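Local coordinates for methyltransferase small domain-containing protein (Thermoplasma acidophilum, PDB 1NE2) that is of unknown function but has the fold of the AdoMet-dependent methyltransferases, and so probably transfers a methyl group, at residues Ala38-Glu43 and Gly63-Gly68; Thr78-Asp83 and Ala102-Ile107. One frame throughout, in Å; residues are numbered along the deposited sequence.

Interaction 1. Residues Ala38-Glu43 and Gly63-Gly68; sequences AYFLIE and GILACG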
loop_
_atom_site.group_PDB
_atom_site.type_symbol
_atom_site.label_atom_id
_atom_site.label_comp_id
_atom_site.label_asym_id
_atom_site.label_seq_id
_atom_site.Cartn_x
_atom_site.Cartn_y
_atom_site.Cartn_z
ATOM N N ALA B 38 -7.256 12.730 -15.161
ATOM C CA ALA B 38 -5.873 13.178 -15.272
ATOM C C ALA B 38 -5.675 14.496 -14.516
ATOM O O ALA B 38 -4.690 14.659 -13.806
ATOM C CB ALA B 38 -5.491 13.344 -16.742
ATOM N N TYR B 39 -6.615 15.431 -14.665
ATOM C CA TYR B 39 -6.514 16.722 -13.981
ATOM C C TYR B 39 -6.438 16.526 -12.467
ATOM O O TYR B 39 -5.559 17.076 -11.790
ATOM C CB TYR B 39 -7.730 17.594 -14.297
ATOM C CG TYR B 39 -7.722 18.924 -13.573
ATOM C CD1 TYR B 39 -6.931 19.977 -14.024
ATOM C CD2 TYR B 39 -8.495 19.125 -12.429
ATOM C CE1 TYR B 39 -6.906 21.201 -13.358
ATOM C CE2 TYR B 39 -8.475 20.350 -11.754
ATOM C CZ TYR B 39 -7.678 21.381 -12.227
ATOM O OH TYR B 39 -7.643 22.594 -11.570
ATOM N N PHE B 40 -7.382 15.747 -11.950
ATOM C CA PHE B 40 -7.485 15.451 -10.526
ATOM C C PHE B 40 -6.203 14.810 -9.997
ATOM O O PHE B 40 -5.643 15.266 -8.991
ATOM C CB PHE B 40 -8.697 14.529 -10.316
ATOM C CG PHE B 40 -8.894 14.048 -8.905
ATOM C CD1 PHE B 40 -9.021 14.944 -7.844
ATOM C CD2 PHE B 40 -9.044 12.686 -8.654
ATOM C CE1 PHE B 40 -9.304 14.486 -6.552
ATOM C CE2 PHE B 40 -9.325 12.217 -7.374
ATOM C CZ PHE B 40 -9.459 13.122 -6.315
ATOM N N LEU B 41 -5.727 13.773 -10.683
ATOM C CA LEU B 41 -4.508 13.071 -10.265
ATOM C C LEU B 41 -3.249 13.935 -10.318
ATOM O O LEU B 41 -2.398 13.836 -9.437
ATOM C CB LEU B 41 -4.303 11.804 -11.101
ATOM C CG LEU B 41 -5.335 10.688 -10.883
ATOM C CD1 LEU B 41 -5.040 9.543 -11.854
ATOM C CD2 LEU B 41 -5.282 10.183 -9.443
ATOM N N ILE B 42 -3.124 14.782 -11.334
ATOM C CA ILE B 42 -1.946 15.637 -11.417
ATOM C C ILE B 42 -1.914 16.614 -10.235
ATOM O O ILE B 42 -0.840 16.945 -9.723
ATOM C CB ILE B 42 -1.887 16.402 -12.762
ATOM C CG1 ILE B 42 -1.672 15.412 -13.910
ATOM C CG2 ILE B 42 -0.765 17.440 -12.728
ATOM C CD1 ILE B 42 -0.467 14.499 -13.728
ATOM N N GLU B 43 -3.082 17.072 -9.790
ATOM C CA GLU B 43 -3.118 17.967 -8.635
ATOM C C GLU B 43 -2.524 17.240 -7.428
ATOM O O GLU B 43 -1.705 17.790 -6.694
ATOM C CB GLU B 43 -4.552 18.383 -8.297
ATOM C CG GLU B 43 -5.187 19.356 -9.268
ATOM C CD GLU B 43 -6.472 19.945 -8.717
ATOM O OE1 GLU B 43 -7.214 19.209 -8.033
ATOM O OE2 GLU B 43 -6.736 21.141 -8.968
ATOM N N GLY B 63 -11.074 1.154 -12.300
ATOM C CA GLY B 63 -9.709 1.369 -11.862
ATOM C C GLY B 63 -8.946 2.551 -12.438
ATOM O O GLY B 63 -7.760 2.684 -12.171
ATOM N N ILE B 64 -9.607 3.424 -13.190
ATOM C CA ILE B 64 -8.900 4.550 -13.792
ATOM C C ILE B 64 -8.039 5.385 -12.834
ATOM O O ILE B 64 -6.896 5.711 -13.153
ATOM C CB ILE B 64 -9.876 5.481 -14.559
ATOM C CG1 ILE B 64 -9.077 6.521 -15.346
ATOM C CG2 ILE B 64 -10.853 6.141 -13.598
ATOM C CD1 ILE B 64 -9.927 7.412 -16.245
ATOM N N LEU B 65 -8.558 5.726 -11.659
ATOM C CA LEU B 65 -7.762 6.531 -10.734
ATOM C C LEU B 65 -6.585 5.756 -10.134
ATOM O O LEU B 65 -5.539 6.338 -9.841
ATOM C CB LEU B 65 -8.647 7.114 -9.626
ATOM C CG LEU B 65 -9.735 8.101 -10.080
ATOM C CD1 LEU B 65 -10.425 8.696 -8.848
ATOM C CD2 LEU B 65 -9.133 9.214 -10.918
ATOM N N ALA B 66 -6.744 4.445 -9.974
ATOM C CA ALA B 66 -5.681 3.614 -9.417
ATOM C C ALA B 66 -4.587 3.436 -10.462
ATOM O O ALA B 66 -3.406 3.571 -10.156
ATOM C CB ALA B 66 -6.240 2.249 -8.997
ATOM N N CYS B 67 -4.987 3.127 -11.695
ATOM C CA CYS B 67 -4.031 2.956 -12.781
ATOM C C CYS B 67 -3.265 4.259 -12.971
ATOM O O CYS B 67 -2.053 4.256 -13.200
ATOM C CB CYS B 67 -4.749 2.607 -14.090
ATOM S SG CYS B 67 -5.592 0.991 -14.149
ATOM N N GLY B 68 -3.985 5.376 -12.896
ATOM C CA GLY B 68 -3.351 6.673 -13.063
ATOM C C GLY B 68 -2.305 6.950 -11.997
ATOM O O GLY B 68 -1.241 7.522 -12.278
#
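In Leu41, CG lies anti to the carbonyl carbon (chi1 -68°), and in Leu65 CG takes the same position (chi1 -64°). The two branched ends meet between helices 34-46 and 64-71. CG of Leu41 stands 4.1 Å from CD2 of Leu65, and the two side chains cross obliquely. CD1 of Leu41 goes further, onto the backbone of the facing helix. It rests 3.5 Å from CA of Gly68 and 3.8 Å from O of Leu65. Gly68 makes this approach possible, because a CB there would point at Leu41 and clash with its CD1. Phe40 meets Leu65 at about a right angle. Its ring offers an edge, with CE2 4.0 Å from CD1 of Leu65, which lies near the ring plane. The side chains that meet are all apolar, and the contact is largely buried. The segment axes come within 10.2 Å at a crossing angle of -45°. Gly63 is the N-cap of helix 64-71, and Cys67, one turn on, is tied to Cys94 by a disulfide. Phe40, Leu41 and Leu65 all pack on Ile115 of strand 111-116, while Phe40 also touches Ile192 of strand 187-197. Both helices thus pack against the central sheet.

Interaction 2. Residues Thr78-Asp83 and Ala102-Ile107; sequences TAFDID and ADVSEI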
loop_
_atom_site.group_PDB
_atom_site.type_symbol
_atom_site.label_atom_id
_atom_site.label_comp_id
_atom_site.label_asym_id
_atom_site.label_seq_id
_atom_site.Cartn_x
_atom_site.Cartn_y
_atom_site.Cartn_z
ATOM N N THR B 78 -3.003 0.354 -4.077
ATOM C CA THR B 78 -3.966 -0.664 -3.695
ATOM C C THR B 78 -5.317 -0.060 -4.063
ATOM O O THR B 78 -5.509 1.148 -3.956
ATOM C CB THR B 78 -3.852 -0.964 -2.186
ATOM O OG1 THR B 78 -2.609 -1.645 -1.942
ATOM C CG2 THR B 78 -5.013 -1.820 -1.702
ATOM N N ALA B 79 -6.242 -0.880 -4.538
ATOM C CA ALA B 79 -7.542 -0.356 -4.940
ATOM C C ALA B 79 -8.602 -1.414 -4.708
ATOM O O ALA B 79 -8.356 -2.591 -4.932
ATOM C CB ALA B 79 -7.507 0.040 -6.418
ATOM N N PHE B 80 -9.784 -0.992 -4.273
ATOM C CA PHE B 80 -10.849 -1.942 -3.995
ATOM C C PHE B 80 -12.215 -1.469 -4.462
ATOM O O PHE B 80 -12.458 -0.273 -4.638
ATOM C CB PHE B 80 -10.893 -2.232 -2.493
ATOM C CG PHE B 80 -11.351 -1.063 -1.657
ATOM C CD1 PHE B 80 -12.701 -0.884 -1.363
ATOM C CD2 PHE B 80 -10.426 -0.153 -1.148
ATOM C CE1 PHE B 80 -13.124 0.186 -0.569
ATOM C CE2 PHE B 80 -10.833 0.918 -0.355
ATOM C CZ PHE B 80 -12.186 1.088 -0.064
ATOM N N ASP B 81 -13.106 -2.432 -4.666
ATOM C CA ASP B 81 -14.468 -2.157 -5.094
ATOM C C ASP B 81 -15.292 -3.336 -4.609
ATOM O O ASP B 81 -14.776 -4.442 -4.464
ATOM C CB ASP B 81 -14.569 -2.074 -6.620
ATOM C CG ASP B 81 -15.825 -1.351 -7.077
ATOM O OD1 ASP B 81 -15.751 -0.125 -7.293
ATOM O OD2 ASP B 81 -16.891 -1.998 -7.202
ATOM N N ILE B 82 -16.570 -3.100 -4.360
ATOM C CA ILE B 82 -17.441 -4.164 -3.892
ATOM C C ILE B 82 -17.840 -5.080 -5.047
ATOM O O ILE B 82 -18.183 -6.244 -4.834
ATOM C CB ILE B 82 -18.714 -3.580 -3.249
ATOM C CG1 ILE B 82 -19.562 -4.704 -2.644
ATOM C CG2 ILE B 82 -19.503 -2.797 -4.287
ATOM C CD1 ILE B 82 -18.865 -5.463 -1.535
ATOM N N ASP B 83 -17.773 -4.553 -6.266
ATOM C CA ASP B 83 -18.159 -5.296 -7.467
ATOM C C ASP B 83 -17.033 -6.114 -8.098
ATOM O O ASP B 83 -16.065 -5.560 -8.617
ATOM C CB ASP B 83 -18.718 -4.319 -8.503
ATOM C CG ASP B 83 -19.299 -5.019 -9.719
ATOM O OD1 ASP B 83 -19.771 -4.314 -10.633
ATOM O OD2 ASP B 83 -19.289 -6.266 -9.761
ATOM N N ALA B 102 -13.704 -5.878 -2.129
ATOM C CA ALA B 102 -13.886 -5.697 -0.696
ATOM C C ALA B 102 -14.865 -4.595 -0.358
ATOM O O ALA B 102 -15.075 -3.668 -1.140
ATOM C CB ALA B 102 -12.541 -5.395 -0.031
ATOM N N ASP B 103 -15.482 -4.720 0.812
ATOM C CA ASP B 103 -16.393 -3.699 1.297
ATOM C C ASP B 103 -15.452 -2.753 2.040
ATOM O O ASP B 103 -14.405 -3.183 2.532
ATOM C CB ASP B 103 -17.407 -4.291 2.274
ATOM C CG ASP B 103 -18.318 -3.237 2.867
ATOM O OD1 ASP B 103 -19.123 -2.654 2.113
ATOM O OD2 ASP B 103 -18.220 -2.984 4.086
ATOM N N VAL B 104 -15.810 -1.481 2.130
ATOM C CA VAL B 104 -14.948 -0.517 2.804
ATOM C C VAL B 104 -14.688 -0.870 4.270
ATOM O O VAL B 104 -13.615 -0.583 4.807
ATOM C CB VAL B 104 -15.526 0.920 2.677
ATOM C CG1 VAL B 104 -16.854 1.027 3.412
ATOM C CG2 VAL B 104 -14.527 1.937 3.205
ATOM N N SER B 105 -15.652 -1.520 4.917
ATOM C CA SER B 105 -15.486 -1.897 6.320
ATOM C C SER B 105 -14.330 -2.877 6.519
ATOM O O SER B 105 -13.775 -2.982 7.613
ATOM C CB SER B 105 -16.773 -2.534 6.851
ATOM O OG SER B 105 -17.004 -3.788 6.231
ATOM N N GLU B 106 -13.971 -3.592 5.457
ATOM C CA GLU B 106 -12.896 -4.581 5.518
ATOM C C GLU B 106 -11.483 -3.996 5.444
ATOM O O GLU B 106 -10.520 -4.662 5.818
ATOM C CB GLU B 106 -13.049 -5.596 4.384
ATOM C CG GLU B 106 -14.477 -6.009 4.086
ATOM C CD GLU B 106 -14.556 -7.030 2.964
ATOM O OE1 GLU B 106 -15.629 -7.146 2.337
ATOM O OE2 GLU B 106 -13.549 -7.725 2.714
ATOM N N ILE B 107 -11.354 -2.769 4.949
ATOM C CA ILE B 107 -10.040 -2.136 4.819
ATOM C C ILE B 107 -9.386 -1.911 6.187
ATOM O O ILE B 107 -9.997 -1.354 7.096
ATOM C CB ILE B 107 -10.157 -0.805 4.043
ATOM C CG1 ILE B 107 -10.741 -1.065 2.646
ATOM C CG2 ILE B 107 -8.795 -0.131 3.942
ATOM C CD1 ILE B 107 -9.955 -2.064 1.802
#
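Phe80 reaches from strand 76-81 into the loop 102-107. Its CB lies 4.3 Å from CB of Ala102. CG sits between the backbone N and the carbonyl carbon (chi1 69°) and meets CD1 of Ile107. Further out, CD1 of the ring approaches O of Ala102, and CD2 is 3.5 Å from CD1 of Ile107. CE1 comes 3.9 Å from CA of Val104, while CE2 meets CG1 of Ile107. At the tip, CZ touches CG1 of Ile107 and CG2 of Val104. Phe80 and Ile107 reach toward each other tip to tip. CG1 of Ile107 makes a CH-pi contact over one face, 3.8 Å from the ring centroid. An alanine at Phe80 removes the ring and would probably leave a gap against Ile107 and Val104, with the Ile107 side chain freer to turn. N of Ala102 donates to O of Asp81 at 2.9 Å, from above the plane of that carbonyl. CD1 of Ile82 rests on CA of Asp103. The loop also braces itself: OD2 of Asp103 accepts from both N and OG of Ser105, the first bond forming an Asx turn. A second Asx turn joins OD2 of Asp81 to N of Asp83, the N-cap of helix 84-93. OD1 of Asp81 accepts a hydrogen bond from N of Gly61. An acidic residue at the end of the second strand, facing the glycine-rich loop, is typical of the Rossmann-like methyltransferase fold. There it commonly holds the ribose of AdoMet, a role Asp81 may have here.

Overall arrangement
Interaction 1 and interaction 2 lie in series along the chain, with centres about 18 Å apart. Helix 64-71 carries half of interaction 1 and leads into strand 76-81, which carries half of interaction 2. The two contacts also touch directly: CB of Ala66 packs 3.6 Å from CB of Ala79. Interaction 1 is the deeper, its centre about 8 Å from the chain centre against about 14 Å for interaction 2. Gly61, Gly63 and Ala66 are consistent with a Rossmann-type GxGxxA pattern, and the side chain of Asp81 touches these glycine-rich residues. The segments 63-68 and 78-83 therefore probably border the AdoMet pocket expected of this family.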